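Local coordinates for protein CRISPR-associated endonuclease Cas2 2 (Thermus thermophilus, PDB 1ZPW) that probably acts as a divalent-metal-dependent RNA endonuclease in CRISPR adaptive immunity against viruses and other mobile genetic elements, at residues D48-A53 with L64-V69; V8-P13 with N23-Y28. All coordinates share one frame; numbering follows the deposited sequence. Where two conformers were deposited one is given.

In the fold
Both contacts lay a helix on the same face of the four-stranded antiparallel sheet of a ferredoxin-like βαββαβ fold: contact 1 sets helix 43-56 on the outer strand 63-68, contact 2 sets helix 15-26 on its neighbour 4-11. The two strands are joined by backbone bonds such as Arg65 N to Ala9 O, and the helices meet where Leu25 touches Leu49, making one continuous apolar layer. Contact 2 is core, with all three touching residues buried. Contact 1 lies nearer the surface; besides aliphatic side chains it uses the stem of an arginine, whereas contact 2 brings an aromatic ring into the layer.

Contact 1 (D48-A53 with L64-V69); sequences DLRRRA and LRIYPV
Asp48 OD1, on the helix that lays Leu49 and Ala53 against the strand, has two partners: Tyr28 OH hydrogen-bonds to it, and Arg52 NH1, one turn further along, makes a long salt bridge with it at 3.9 Å. The carboxylate oxygen meets the guanidinium at its edge and in its plane, a loose link from one turn to the next.

Across to the strand, everything is apolar. Ala53 CB rests against Leu64 CD1 at 3.7 Å, the closest approach of the two segments. Leu64 carries its methyl there with an extended chain, CG anti to the backbone N (chi1 -175°) and chi2 near 180°. Two residues along the strand, Ile66 uses CD1 alone for two contacts. Leu49 CD2 lies 4.1 Å from Ile66 CD1, the two chains sliding past each other in opposite directions. Arg50 CG is equally 4.1 Å from Ile66 CD1, but here the arginine stem crosses the isoleucine at about a right angle.

Leu64 and Ile66 point to the helix, while the intervening Arg65 and then Tyr67 pair on the other side of the strand, Arg65 NE giving a hydrogen bond to Tyr67 OH.

The axes of 48-53 and 64-68 run antiparallel, at 176°: helix 43-56 packs on the strand that follows it, 63-68, the second α-β step of the ferredoxin-like fold. Strand 4-11 lies beside 63-68 in the sheet, and helix 15-26 touches Leu49 and Ala53 through Leu25 and Leu24.

Contact 2 (V8-P13 with N23-Y28); sequences VAYDIP and NLLKSY
Leu25 meets both Val8 and Tyr10, and the contact across the segments is wholly apolar. Both methyls of Leu25, CD1 and CD2, meet Val8 CG1, each at 4.1 Å, in an approach tip to tip. Leu25 CD1 also reaches the tyrosine, 3.6 Å from Tyr10 CE1 and 3.8 Å from Tyr10 CD1, meeting the CD1-CE1 bond of the ring obliquely as the two side chains slide past each other. Tyr10 has its CG between the backbone N and the carbonyl carbon (chi1 53°), which turns the ring out over the sheet toward the helix. Phe37 of the adjoining strand also touches Leu25.

This is the first β-α unit of a ferredoxin-like fold, in which helix 15-26 packs back on the strand that leads into it. The strand alternates: Val8 and Tyr10 turn to the helix, whereas Ala9 turns away. Asp11, at the strand's end, is the predicted ligand of the catalytic magnesium and takes no part in the Leu25 contact.

Polar bonds run within 23-28 or to outside partners. Leu24 O takes two donors from one residue, Ser27 OG at 2.8 Å and Ser27 N at 2.9 Å; the hydroxyl lies in the carbonyl plane, with a C=O...donor angle of 154°. The backbone follows with Tyr28 N to Leu25 O, 2.9 Å. Beyond the ring, Tyr10 OH hydrogen-bonds with Arg31 NH2, and after the strand Ile12 O is bonded by Arg18 NH1.

Contact 1 (D48-A53 with L64-V69)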
ATOM      1  N   ASP A  48       1.450  12.476   0.592  1.00 14.25           N
ATOM      2  CA  ASP A  48       0.243  12.494   1.400  1.00 13.99           C
ATOM      3  C   ASP A  48       0.015  11.141   2.074  1.00 13.94           C
ATOM      4  O   ASP A  48      -0.314  11.066   3.279  1.00 13.83           O
ATOM      5  CB  ASP A  48      -0.965  12.835   0.532  1.00 14.83           C
ATOM      6  CG  ASP A  48      -2.238  13.038   1.345  1.00 19.83           C
ATOM      7  OD1 ASP A  48      -3.236  12.326   1.100  1.00 24.23           O
ATOM      8  OD2 ASP A  48      -2.330  13.908   2.247  1.00 23.61           O
ATOM      9  N   LEU A  49       0.190  10.080   1.284  1.00 14.34           N
ATOM     10  CA  LEU A  49       0.103   8.719   1.825  1.00 13.49           C
ATOM     11  C   LEU A  49       1.111   8.522   2.968  1.00 13.50           C
ATOM     12  O   LEU A  49       0.734   8.025   4.035  1.00 13.04           O
ATOM     13  CB  LEU A  49       0.299   7.682   0.703  1.00 14.17           C
ATOM     14  CG  LEU A  49       0.122   6.184   1.027  1.00 16.80           C
ATOM     15  CD1 LEU A  49      -0.056   5.391  -0.277  1.00 18.55           C
ATOM     16  CD2 LEU A  49       1.270   5.620   1.800  1.00 19.40           C
ATOM     17  N   ARG A  50       2.373   8.893   2.751  1.00 13.86           N
ATOM     18  CA  ARG A  50       3.367   8.740   3.823  1.00 14.99           C
ATOM     19  C   ARG A  50       3.016   9.523   5.061  1.00 15.36           C
ATOM     20  O   ARG A  50       3.092   8.998   6.188  1.00 14.94           O
ATOM     21  CB  ARG A  50       4.752   9.152   3.376  1.00 16.12           C
ATOM     22  CG  ARG A  50       5.366   8.277   2.315  1.00 15.89           C
ATOM     23  CD  ARG A  50       6.877   8.461   2.283  1.00 15.55           C
ATOM     24  NE  ARG A  50       7.116   9.904   2.219  1.00 16.32           N
ATOM     25  CZ  ARG A  50       7.366  10.583   1.101  1.00 15.72           C
ATOM     26  NH1 ARG A  50       7.485  11.913   1.163  1.00 15.20           N
ATOM     27  NH2 ARG A  50       7.535   9.965  -0.069  1.00 15.34           N
ATOM     28  N   ARG A  51       2.613  10.781   4.864  1.00 14.88           N
ATOM     29  CA  ARG A  51       2.265  11.645   5.971  1.00 15.02           C
ATOM     30  C   ARG A  51       1.142  11.051   6.813  1.00 15.80           C
ATOM     31  O   ARG A  51       1.226  11.043   8.051  1.00 17.15           O
ATOM     32  CB  ARG A  51       1.883  13.026   5.427  1.00 16.25           C
ATOM     33  CG  ARG A  51       1.117  13.961   6.344  0.65 18.74           C
ATOM     34  CD  ARG A  51       0.418  15.168   5.617  0.65 18.55           C
ATOM     35  NE  ARG A  51       1.155  15.729   4.474  0.65 23.86           N
ATOM     36  CZ  ARG A  51       2.301  16.424   4.568  0.65 20.99           C
ATOM     37  NH1 ARG A  51       2.912  16.894   3.481  0.65 19.46           N
ATOM     38  NH2 ARG A  51       2.845  16.634   5.760  0.65 21.30           N
ATOM     39  N   ARG A  52       0.124  10.510   6.147  1.00 13.43           N
ATOM     40  CA  ARG A  52      -1.032   9.957   6.845  1.00 14.19           C
ATOM     41  C   ARG A  52      -0.694   8.599   7.443  1.00 14.50           C
ATOM     42  O   ARG A  52      -1.179   8.286   8.530  1.00 15.10           O
ATOM     43  CB  ARG A  52      -2.230   9.902   5.887  1.00 14.10           C
ATOM     44  CG  ARG A  52      -2.674  11.329   5.473  1.00 15.56           C
ATOM     45  CD  ARG A  52      -3.835  11.428   4.536  1.00 22.03           C
ATOM     46  NE  ARG A  52      -5.090  11.014   5.156  1.00 30.94           N
ATOM     47  CZ  ARG A  52      -6.186  10.718   4.451  1.00 35.73           C
ATOM     48  NH1 ARG A  52      -6.169  10.792   3.117  1.00 38.77           N
ATOM     49  NH2 ARG A  52      -7.291  10.340   5.073  1.00 39.74           N
ATOM     50  N   ALA A  53       0.117   7.804   6.746  1.00 14.83           N
ATOM     51  CA  ALA A  53       0.496   6.481   7.271  1.00 15.58           C
ATOM     52  C   ALA A  53       1.329   6.662   8.542  1.00 16.95           C
ATOM     53  O   ALA A  53       1.136   5.975   9.529  1.00 15.71           O
ATOM     54  CB  ALA A  53       1.266   5.675   6.227  1.00 15.16           C
ATOM     55  N   LEU A  64       6.140  -0.745   6.570  1.00 13.80           N
ATOM     56  CA  LEU A  64       5.421  -0.397   5.361  1.00 14.03           C
ATOM     57  C   LEU A  64       6.457  -0.186   4.271  1.00 13.19           C
ATOM     58  O   LEU A  64       7.380   0.630   4.432  1.00 14.02           O
ATOM     59  CB  LEU A  64       4.585   0.887   5.582  1.00 15.54           C
ATOM     60  CG  LEU A  64       3.668   1.347   4.448  1.00 15.78           C
ATOM     61  CD1 LEU A  64       2.856   2.593   4.849  1.00 23.46           C
ATOM     62  CD2 LEU A  64       4.381   1.699   3.195  1.00 19.82           C
ATOM     63  N   ARG A  65       6.318  -0.924   3.171  1.00 11.04           N
ATOM     64  CA  ARG A  65       7.242  -0.750   2.052  1.00 11.93           C
ATOM     65  C   ARG A  65       6.500  -0.293   0.826  1.00 12.39           C
ATOM     66  O   ARG A  65       5.452  -0.840   0.493  1.00 11.98           O
ATOM     67  CB  ARG A  65       8.011  -2.041   1.772  1.00 13.71           C
ATOM     68  CG  ARG A  65       8.812  -2.509   2.988  1.00 15.42           C
ATOM     69  CD  ARG A  65       9.572  -3.843   2.759  1.00 17.67           C
ATOM     70  NE  ARG A  65      10.835  -3.613   2.061  1.00 17.73           N
ATOM     71  CZ  ARG A  65      11.981  -3.296   2.681  1.00 18.73           C
ATOM     72  NH1 ARG A  65      13.093  -3.070   1.975  1.00 19.64           N
ATOM     73  NH2 ARG A  65      11.991  -3.169   4.006  1.00 18.25           N
ATOM     74  N   ILE A  66       7.058   0.695   0.135  1.00 11.98           N
ATOM     75  CA  ILE A  66       6.411   1.259  -1.051  1.00 13.25           C
ATOM     76  C   ILE A  66       7.308   1.060  -2.256  1.00 13.17           C
ATOM     77  O   ILE A  66       8.432   1.597  -2.297  1.00 14.35           O
ATOM     78  CB  ILE A  66       6.138   2.773  -0.828  1.00 14.12           C
ATOM     79  CG1 ILE A  66       5.202   2.950   0.343  1.00 14.39           C
ATOM     80  CG2 ILE A  66       5.506   3.350  -2.056  1.00 14.64           C
ATOM     81  CD1 ILE A  66       5.118   4.439   0.906  1.00 16.14           C
ATOM     82  N   TYR A  67       6.824   0.284  -3.226  1.00 11.69           N
ATOM     83  CA  TYR A  67       7.607  -0.068  -4.414  1.00 12.22           C
ATOM     84  C   TYR A  67       7.083   0.612  -5.656  1.00 12.46           C
ATOM     85  O   TYR A  67       5.979   0.300  -6.087  1.00 12.75           O
ATOM     86  CB  TYR A  67       7.505  -1.565  -4.683  1.00 11.57           C
ATOM     87  CG  TYR A  67       8.183  -2.417  -3.613  1.00 12.36           C
ATOM     88  CD1 TYR A  67       9.557  -2.647  -3.664  1.00 11.58           C
ATOM     89  CD2 TYR A  67       7.434  -3.018  -2.598  1.00 10.65           C
ATOM     90  CE1 TYR A  67      10.201  -3.437  -2.673  1.00 12.21           C
ATOM     91  CE2 TYR A  67       8.058  -3.783  -1.619  1.00 13.21           C
ATOM     92  CZ  TYR A  67       9.422  -4.004  -1.684  1.00 13.69           C
ATOM     93  OH  TYR A  67      10.028  -4.770  -0.710  1.00 15.34           O
ATOM     94  N   PRO A  68       7.878   1.462  -6.300  1.00 12.85           N
ATOM     95  CA  PRO A  68       7.452   1.976  -7.608  1.00 13.86           C
ATOM     96  C   PRO A  68       7.592   0.882  -8.649  1.00 13.69           C
ATOM     97  O   PRO A  68       8.650   0.244  -8.713  1.00 14.90           O
ATOM     98  CB  PRO A  68       8.414   3.146  -7.881  1.00 14.78           C
ATOM     99  CG  PRO A  68       9.527   3.033  -6.891  1.00 15.44           C
ATOM    100  CD  PRO A  68       9.219   1.937  -5.877  1.00 13.70           C
ATOM    101  N   VAL A  69       6.549   0.632  -9.431  1.00 13.94           N
ATOM    102  CA  VAL A  69       6.524  -0.522 -10.337  1.00 15.02           C
ATOM    103  C   VAL A  69       6.803  -0.035 -11.749  1.00 17.35           C
ATOM    104  O   VAL A  69       6.330   1.023 -12.143  1.00 18.82           O
ATOM    105  CB  VAL A  69       5.156  -1.211 -10.319  1.00 14.44           C
ATOM    106  CG1 VAL A  69       5.088  -2.342 -11.350  1.00 16.55           C
ATOM    107  CG2 VAL A  69       4.858  -1.731  -8.905  1.00 16.72           C
TER

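Contact 2 (V8-P13 with N23-Y28)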
ATOM      1  N   VAL A   8       2.149  -1.433  -2.380  1.00 11.18           N
ATOM      2  CA  VAL A   8       2.316  -0.964  -0.997  1.00 11.16           C
ATOM      3  C   VAL A   8       2.093  -2.171  -0.103  1.00 11.36           C
ATOM      4  O   VAL A   8       0.972  -2.663  -0.025  1.00 10.88           O
ATOM      5  CB  VAL A   8       1.332   0.165  -0.638  1.00 11.09           C
ATOM      6  CG1 VAL A   8       1.578   0.612   0.809  1.00 12.31           C
ATOM      7  CG2 VAL A   8       1.526   1.347  -1.558  1.00 12.19           C
ATOM      8  N   ALA A   9       3.164  -2.633   0.560  1.00 10.16           N
ATOM      9  CA  ALA A   9       3.116  -3.860   1.335  1.00 11.00           C
ATOM     10  C   ALA A   9       3.356  -3.535   2.790  1.00 11.70           C
ATOM     11  O   ALA A   9       4.250  -2.749   3.123  1.00 12.38           O
ATOM     12  CB  ALA A   9       4.175  -4.844   0.841  1.00 11.50           C
ATOM     13  N   TYR A  10       2.562  -4.138   3.664  1.00 12.12           N
ATOM     14  CA  TYR A  10       2.658  -3.799   5.082  1.00 12.99           C
ATOM     15  C   TYR A  10       2.670  -5.008   5.975  1.00 13.06           C
ATOM     16  O   TYR A  10       2.126  -6.072   5.642  1.00 13.19           O
ATOM     17  CB  TYR A  10       1.562  -2.833   5.506  1.00 12.93           C
ATOM     18  CG  TYR A  10       0.163  -3.260   5.158  1.00 12.29           C
ATOM     19  CD1 TYR A  10      -0.412  -2.884   3.943  1.00 12.91           C
ATOM     20  CD2 TYR A  10      -0.586  -4.059   6.038  1.00 11.77           C
ATOM     21  CE1 TYR A  10      -1.705  -3.251   3.610  1.00 13.94           C
ATOM     22  CE2 TYR A  10      -1.893  -4.435   5.708  1.00 12.48           C
ATOM     23  CZ  TYR A  10      -2.435  -4.029   4.512  1.00 12.84           C
ATOM     24  OH  TYR A  10      -3.706  -4.437   4.193  1.00 14.86           O
ATOM     25  N   ASP A  11       3.325  -4.845   7.104  1.00 12.57           N
ATOM     26  CA  ASP A  11       3.456  -5.896   8.091  1.00 13.08           C
ATOM     27  C   ASP A  11       3.216  -5.186   9.423  1.00 13.36           C
ATOM     28  O   ASP A  11       4.118  -4.534   9.954  1.00 13.86           O
ATOM     29  CB  ASP A  11       4.895  -6.394   7.982  1.00 15.79           C
ATOM     30  CG  ASP A  11       5.148  -7.638   8.728  1.00 20.09           C
ATOM     31  OD1 ASP A  11       4.339  -8.014   9.629  1.00 22.76           O
ATOM     32  OD2 ASP A  11       6.207  -8.295   8.488  1.00 21.61           O
ATOM     33  N   ILE A  12       1.972  -5.280   9.922  1.00 13.25           N
ATOM     34  CA  ILE A  12       1.529  -4.560  11.122  1.00 13.18           C
ATOM     35  C   ILE A  12       0.979  -5.593  12.106  1.00 13.46           C
ATOM     36  O   ILE A  12      -0.054  -6.178  11.843  1.00 14.25           O
ATOM     37  CB  ILE A  12       0.398  -3.553  10.743  1.00 12.97           C
ATOM     38  CG1 ILE A  12       0.701  -2.710   9.489  0.65 15.99           C
ATOM     39  CG2 ILE A  12      -0.129  -2.771  11.990  1.00 14.22           C
ATOM     40  CD1 ILE A  12       1.881  -1.833   9.594  0.65 15.80           C
ATOM     41  N   PRO A  13       1.663  -5.847  13.196  1.00 13.63           N
ATOM     42  CA  PRO A  13       1.191  -6.901  14.124  1.00 14.79           C
ATOM     43  C   PRO A  13      -0.109  -6.609  14.829  1.00 15.70           C
ATOM     44  O   PRO A  13      -0.891  -7.552  15.174  1.00 16.55           O
ATOM     45  CB  PRO A  13       2.376  -7.104  15.092  1.00 15.99           C
ATOM     46  CG  PRO A  13       3.267  -5.908  14.924  1.00 17.74           C
ATOM     47  CD  PRO A  13       2.986  -5.319  13.562  1.00 14.50           C
ATOM     48  N   ASN A  23      -7.795   1.000   5.770  1.00 12.51           N
ATOM     49  CA  ASN A  23      -8.812   1.982   5.444  1.00 13.44           C
ATOM     50  C   ASN A  23      -8.192   3.202   4.793  1.00 12.89           C
ATOM     51  O   ASN A  23      -8.741   3.764   3.832  1.00 14.12           O
ATOM     52  CB  ASN A  23      -9.602   2.367   6.694  0.65 14.19           C
ATOM     53  CG  ASN A  23     -10.506   1.263   7.173  0.65 17.26           C
ATOM     54  OD1 ASN A  23     -10.938   0.401   6.388  0.65 22.49           O
ATOM     55  ND2 ASN A  23     -10.817   1.271   8.472  0.65 20.21           N
ATOM     56  N   LEU A  24      -7.022   3.603   5.288  1.00 11.81           N
ATOM     57  CA  LEU A  24      -6.291   4.701   4.642  1.00 12.28           C
ATOM     58  C   LEU A  24      -5.913   4.361   3.198  1.00 13.04           C
ATOM     59  O   LEU A  24      -6.139   5.150   2.273  1.00 12.71           O
ATOM     60  CB  LEU A  24      -5.074   5.074   5.484  1.00 11.66           C
ATOM     61  CG  LEU A  24      -4.112   6.044   4.799  1.00 14.11           C
ATOM     62  CD1 LEU A  24      -4.824   7.381   4.671  1.00 16.84           C
ATOM     63  CD2 LEU A  24      -2.798   6.172   5.570  1.00 13.95           C
ATOM     64  N   LEU A  25      -5.365   3.155   2.998  1.00 12.22           N
ATOM     65  CA  LEU A  25      -4.911   2.765   1.672  1.00 11.82           C
ATOM     66  C   LEU A  25      -6.041   2.722   0.623  1.00 12.40           C
ATOM     67  O   LEU A  25      -5.797   2.996  -0.542  1.00 12.46           O
ATOM     68  CB  LEU A  25      -4.155   1.424   1.727  1.00 11.09           C
ATOM     69  CG  LEU A  25      -2.820   1.549   2.491  1.00 11.99           C
ATOM     70  CD1 LEU A  25      -2.091   0.194   2.479  1.00 12.84           C
ATOM     71  CD2 LEU A  25      -1.870   2.616   1.894  1.00 12.06           C
ATOM     72  N   LYS A  26      -7.259   2.436   1.068  1.00 13.31           N
ATOM     73  CA  LYS A  26      -8.437   2.482   0.197  1.00 14.97           C
ATOM     74  C   LYS A  26      -8.640   3.839  -0.473  1.00 16.04           C
ATOM     75  O   LYS A  26      -9.203   3.916  -1.566  1.00 16.17           O
ATOM     76  CB  LYS A  26      -9.676   2.076   0.995  1.00 16.35           C
ATOM     77  CG  LYS A  26      -9.644   0.633   1.397  1.00 18.76           C
ATOM     78  CD  LYS A  26     -10.263  -0.271   0.349  1.00 26.37           C
ATOM     79  CE  LYS A  26     -10.199  -1.719   0.843  1.00 27.65           C
ATOM     80  NZ  LYS A  26     -10.966  -2.674   0.036  1.00 28.91           N
ATOM     81  N   SER A  27      -8.175   4.914   0.167  1.00 15.77           N
ATOM     82  CA  SER A  27      -8.321   6.244  -0.420  1.00 18.01           C
ATOM     83  C   SER A  27      -7.341   6.482  -1.579  1.00 17.08           C
ATOM     84  O   SER A  27      -7.479   7.444  -2.368  1.00 18.53           O
ATOM     85  CB  SER A  27      -8.344   7.344   0.680  1.00 18.70           C
ATOM     86  OG  SER A  27      -7.058   7.521   1.205  1.00 24.80           O
ATOM     87  N   TYR A  28      -6.363   5.575  -1.742  1.00 15.75           N
ATOM     88  CA  TYR A  28      -5.361   5.703  -2.789  1.00 15.95           C
ATOM     89  C   TYR A  28      -5.331   4.562  -3.784  1.00 14.92           C
ATOM     90  O   TYR A  28      -4.641   4.649  -4.794  1.00 16.76           O
ATOM     91  CB  TYR A  28      -3.945   5.778  -2.203  1.00 15.62           C
ATOM     92  CG  TYR A  28      -3.760   6.897  -1.230  1.00 15.89           C
ATOM     93  CD1 TYR A  28      -3.425   8.167  -1.655  1.00 16.72           C
ATOM     94  CD2 TYR A  28      -3.956   6.675   0.141  1.00 17.15           C
ATOM     95  CE1 TYR A  28      -3.271   9.208  -0.715  1.00 17.21           C
ATOM     96  CE2 TYR A  28      -3.806   7.672   1.050  1.00 20.58           C
ATOM     97  CZ  TYR A  28      -3.458   8.930   0.628  1.00 18.39           C
ATOM     98  OH  TYR A  28      -3.297   9.905   1.578  1.00 23.15           O
TER